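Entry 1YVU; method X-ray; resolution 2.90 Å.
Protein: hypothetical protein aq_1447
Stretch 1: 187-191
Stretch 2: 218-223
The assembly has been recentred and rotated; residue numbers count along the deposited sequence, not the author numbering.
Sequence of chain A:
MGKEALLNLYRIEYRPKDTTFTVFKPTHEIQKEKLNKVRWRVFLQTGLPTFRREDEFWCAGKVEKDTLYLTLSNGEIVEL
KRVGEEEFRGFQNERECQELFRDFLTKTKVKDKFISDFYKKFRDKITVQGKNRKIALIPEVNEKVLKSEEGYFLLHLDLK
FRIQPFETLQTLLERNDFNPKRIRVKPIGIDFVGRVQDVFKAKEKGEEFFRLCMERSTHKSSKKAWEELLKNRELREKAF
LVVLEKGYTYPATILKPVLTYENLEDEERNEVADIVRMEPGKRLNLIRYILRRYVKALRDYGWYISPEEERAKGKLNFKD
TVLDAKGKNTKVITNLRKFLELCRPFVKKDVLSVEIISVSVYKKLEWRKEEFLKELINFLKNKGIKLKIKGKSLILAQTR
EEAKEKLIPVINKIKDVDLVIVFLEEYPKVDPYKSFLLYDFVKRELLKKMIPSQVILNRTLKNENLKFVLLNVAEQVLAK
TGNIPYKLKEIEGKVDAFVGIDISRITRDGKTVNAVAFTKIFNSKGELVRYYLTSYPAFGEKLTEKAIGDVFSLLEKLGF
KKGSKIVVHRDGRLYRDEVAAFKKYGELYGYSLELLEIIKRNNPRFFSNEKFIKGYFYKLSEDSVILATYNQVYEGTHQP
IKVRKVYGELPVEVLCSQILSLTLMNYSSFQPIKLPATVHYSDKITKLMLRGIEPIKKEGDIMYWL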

ATOM      1  N   PRO A 187       7.649  -8.803 -15.899  1.00 46.01           N
ATOM      2  CA  PRO A 187       7.944  -9.780 -16.970  1.00 49.67           C
ATOM      3  C   PRO A 187       6.597 -10.295 -17.524  1.00 50.56           C
ATOM      4  O   PRO A 187       5.628 -10.414 -16.765  1.00 50.43           O
ATOM      5  CB  PRO A 187       8.689 -10.883 -16.228  1.00 44.61           C
ATOM      6  CG  PRO A 187       9.324 -10.172 -15.091  1.00 45.82           C
ATOM      7  CD  PRO A 187       8.259  -9.251 -14.630  1.00 44.87           C
ATOM      8  N   ILE A 188       6.553 -10.675 -18.803  1.00 51.47           N
ATOM      9  CA  ILE A 188       5.300 -11.085 -19.452  1.00 56.71           C
ATOM     10  C   ILE A 188       4.413 -12.180 -18.830  1.00 58.75           C
ATOM     11  O   ILE A 188       3.295 -11.873 -18.363  1.00 59.33           O
ATOM     12  CB  ILE A 188       5.466 -11.257 -21.005  1.00 51.46           C
ATOM     13  CG1 ILE A 188       5.894  -9.905 -21.611  1.00 50.99           C
ATOM     14  CG2 ILE A 188       4.131 -11.710 -21.661  1.00 47.99           C
ATOM     15  CD1 ILE A 188       6.044  -9.870 -23.125  1.00 53.14           C
ATOM     16  N   GLY A 189       4.874 -13.430 -18.848  1.00 59.62           N
ATOM     17  CA  GLY A 189       4.078 -14.502 -18.266  1.00 59.61           C
ATOM     18  C   GLY A 189       4.278 -14.675 -16.757  1.00 54.74           C
ATOM     19  O   GLY A 189       3.953 -15.730 -16.212  1.00 58.46           O
ATOM     20  N   ILE A 190       4.822 -13.643 -16.092  1.00 55.50           N
ATOM     21  CA  ILE A 190       5.109 -13.652 -14.648  1.00 54.93           C
ATOM     22  C   ILE A 190       4.316 -12.612 -13.799  1.00 53.75           C
ATOM     23  O   ILE A 190       4.323 -11.418 -14.094  1.00 56.72           O
ATOM     24  CB  ILE A 190       6.666 -13.508 -14.403  1.00 50.03           C
ATOM     25  CG1 ILE A 190       7.433 -14.576 -15.212  1.00 46.99           C
ATOM     26  CG2 ILE A 190       7.021 -13.617 -12.916  1.00 47.65           C
ATOM     27  CD1 ILE A 190       8.967 -14.633 -15.035  1.00 41.67           C
ATOM     28  N   ASP A 191       3.700 -13.109 -12.715  1.00 50.87           N
ATOM     29  CA  ASP A 191       2.882 -12.362 -11.726  1.00 47.55           C
ATOM     30  C   ASP A 191       3.755 -11.477 -10.788  1.00 43.85           C
ATOM     31  O   ASP A 191       3.451 -11.305  -9.597  1.00 43.14           O
ATOM     32  CB  ASP A 191       2.139 -13.417 -10.859  1.00 49.88           C
ATOM     33  CG  ASP A 191       0.618 -13.364 -10.996  1.00 52.30           C
ATOM     34  OD1 ASP A 191       0.030 -12.261 -11.026  1.00 52.62           O
ATOM     35  OD2 ASP A 191       0.022 -14.472 -11.008  1.00 46.63           O
ATOM     36  N   THR A 218      12.785 -19.971 -13.647  1.00 54.13           N
ATOM     37  CA  THR A 218      11.561 -20.485 -13.036  1.00 55.49           C
ATOM     38  C   THR A 218      10.327 -20.660 -13.931  1.00 56.49           C
ATOM     39  O   THR A 218       9.554 -21.610 -13.729  1.00 59.21           O
ATOM     40  CB  THR A 218      11.156 -19.583 -11.893  1.00 48.64           C
ATOM     41  OG1 THR A 218      11.565 -18.247 -12.196  1.00 46.95           O
ATOM     42  CG2 THR A 218      11.790 -20.026 -10.612  1.00 50.79           C
ATOM     43  N   HIS A 219      10.117 -19.714 -14.859  1.00 57.97           N
ATOM     44  CA  HIS A 219       8.977 -19.724 -15.786  1.00 52.53           C
ATOM     45  C   HIS A 219       9.414 -19.943 -17.224  1.00 51.31           C
ATOM     46  O   HIS A 219      10.593 -19.833 -17.535  1.00 50.18           O
ATOM     47  CB  HIS A 219       8.216 -18.403 -15.711  1.00 52.02           C
ATOM     48  CG  HIS A 219       7.434 -18.199 -14.445  1.00 48.76           C
ATOM     49  ND1 HIS A 219       6.049 -18.147 -14.428  1.00 48.70           N
ATOM     50  CD2 HIS A 219       7.827 -17.944 -13.177  1.00 51.86           C
ATOM     51  CE1 HIS A 219       5.637 -17.861 -13.211  1.00 46.07           C
ATOM     52  NE2 HIS A 219       6.695 -17.736 -12.428  1.00 51.12           N
ATOM     53  N   LYS A 220       8.435 -20.190 -18.095  1.00 52.55           N
ATOM     54  CA  LYS A 220       8.626 -20.461 -19.531  1.00 52.40           C
ATOM     55  C   LYS A 220       9.045 -19.265 -20.403  1.00 50.54           C
ATOM     56  O   LYS A 220       9.953 -19.404 -21.231  1.00 53.61           O
ATOM     57  CB  LYS A 220       7.351 -21.093 -20.096  1.00 57.72           C
ATOM     58  CG  LYS A 220       7.448 -21.652 -21.506  1.00 56.45           C
ATOM     59  CD  LYS A 220       6.047 -21.910 -22.027  1.00 65.79           C
ATOM     60  CE  LYS A 220       6.053 -22.625 -23.364  1.00 61.45           C
ATOM     61  NZ  LYS A 220       4.665 -22.959 -23.786  1.00 65.95           N
ATOM     62  N   SER A 221       8.380 -18.108 -20.248  1.00 44.57           N
ATOM     63  CA  SER A 221       8.723 -16.908 -21.030  1.00 43.72           C
ATOM     64  C   SER A 221      10.170 -16.440 -20.788  1.00 42.34           C
ATOM     65  O   SER A 221      10.823 -15.963 -21.712  1.00 38.78           O
ATOM     66  CB  SER A 221       7.678 -15.765 -20.880  1.00 44.04           C
ATOM     67  OG  SER A 221       7.274 -15.492 -19.549  1.00 35.63           O
ATOM     68  N   SER A 222      10.689 -16.722 -19.590  1.00 36.90           N
ATOM     69  CA  SER A 222      12.057 -16.395 -19.197  1.00 40.02           C
ATOM     70  C   SER A 222      13.074 -17.416 -19.747  1.00 44.03           C
ATOM     71  O   SER A 222      14.219 -17.044 -20.018  1.00 40.53           O
ATOM     72  CB  SER A 222      12.179 -16.247 -17.675  1.00 42.36           C
ATOM     73  OG  SER A 222      11.623 -17.350 -16.963  1.00 40.80           O
ATOM     74  N   LYS A 223      12.651 -18.684 -19.928  1.00 42.18           N
ATOM     75  CA  LYS A 223      13.495 -19.751 -20.517  1.00 42.34           C
ATOM     76  C   LYS A 223      13.733 -19.293 -21.938  1.00 41.37           C
ATOM     77  O   LYS A 223      14.880 -19.074 -22.337  1.00 39.75           O
ATOM     78  CB  LYS A 223      12.782 -21.129 -20.576  1.00 44.11           C
ATOM     79  CG  LYS A 223      12.765 -21.936 -19.272  1.00 58.93           C
ATOM     80  CD  LYS A 223      12.308 -23.415 -19.419  1.00 58.99           C
ATOM     81  CE  LYS A 223      12.261 -24.121 -18.018  1.00 60.89           C
ATOM     82  NZ  LYS A 223      11.646 -25.498 -17.941  1.00 61.79           N
TER

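A tight turn meets a short segment that runs into a helix, and the contact is small: 226 Å² buried in total, built from one hydrogen bond and one aliphatic-on-ring packing. Pro 187 opens a type I beta turn that ends at Ile 190, closed by a weak hydrogen bond from Ile 190 N to Pro 187 O at 3.4 Å. Its ring stays out of contact; what it offers the turn is its carbonyl oxygen. Ile 188, at the next corner, is largely exposed and adds little to the contact.

Gly 189 brings the backbones together, its CA lying 5.9 Å from the CA of Ser 221. The turn leaves its amide free to bond outward, and Gly 189 N donates to Ser 221 OG at 3.2 Å, with an N-H...O angle of 139°, bent but serviceable. Ser 221 points its CB toward the turn, and its p rotamer places the hydroxyl oxygen by that amide. Glycine suits this position: an ideal CB would point toward the second stretch and sit 2.9 Å from Ser 221 OG, a clash. The polar partner can come close because there is no side chain in the way.

Ile 190 supplies the apolar half. Its CB points sideways, yet Ile 190 CG1 lies over one face of the His 219 imidazole, 3.9 Å from the ring centroid and 16° off the ring normal, a CH-pi contact between an aliphatic carbon and the ring's pi cloud. The m,t rotamer carries Ile 190 CD1 onward to 4.3 Å from Ser 222 OG. Ser 222 OG is already committed, donating to His 219 O at 2.7 Å and so tying the backbone of His 219, which presents the ring, to Ser 222. Asp 191 then leaves the contact.

The rule is economical: a glycine amide meets a serine oxygen, and the next residue covers a histidine face.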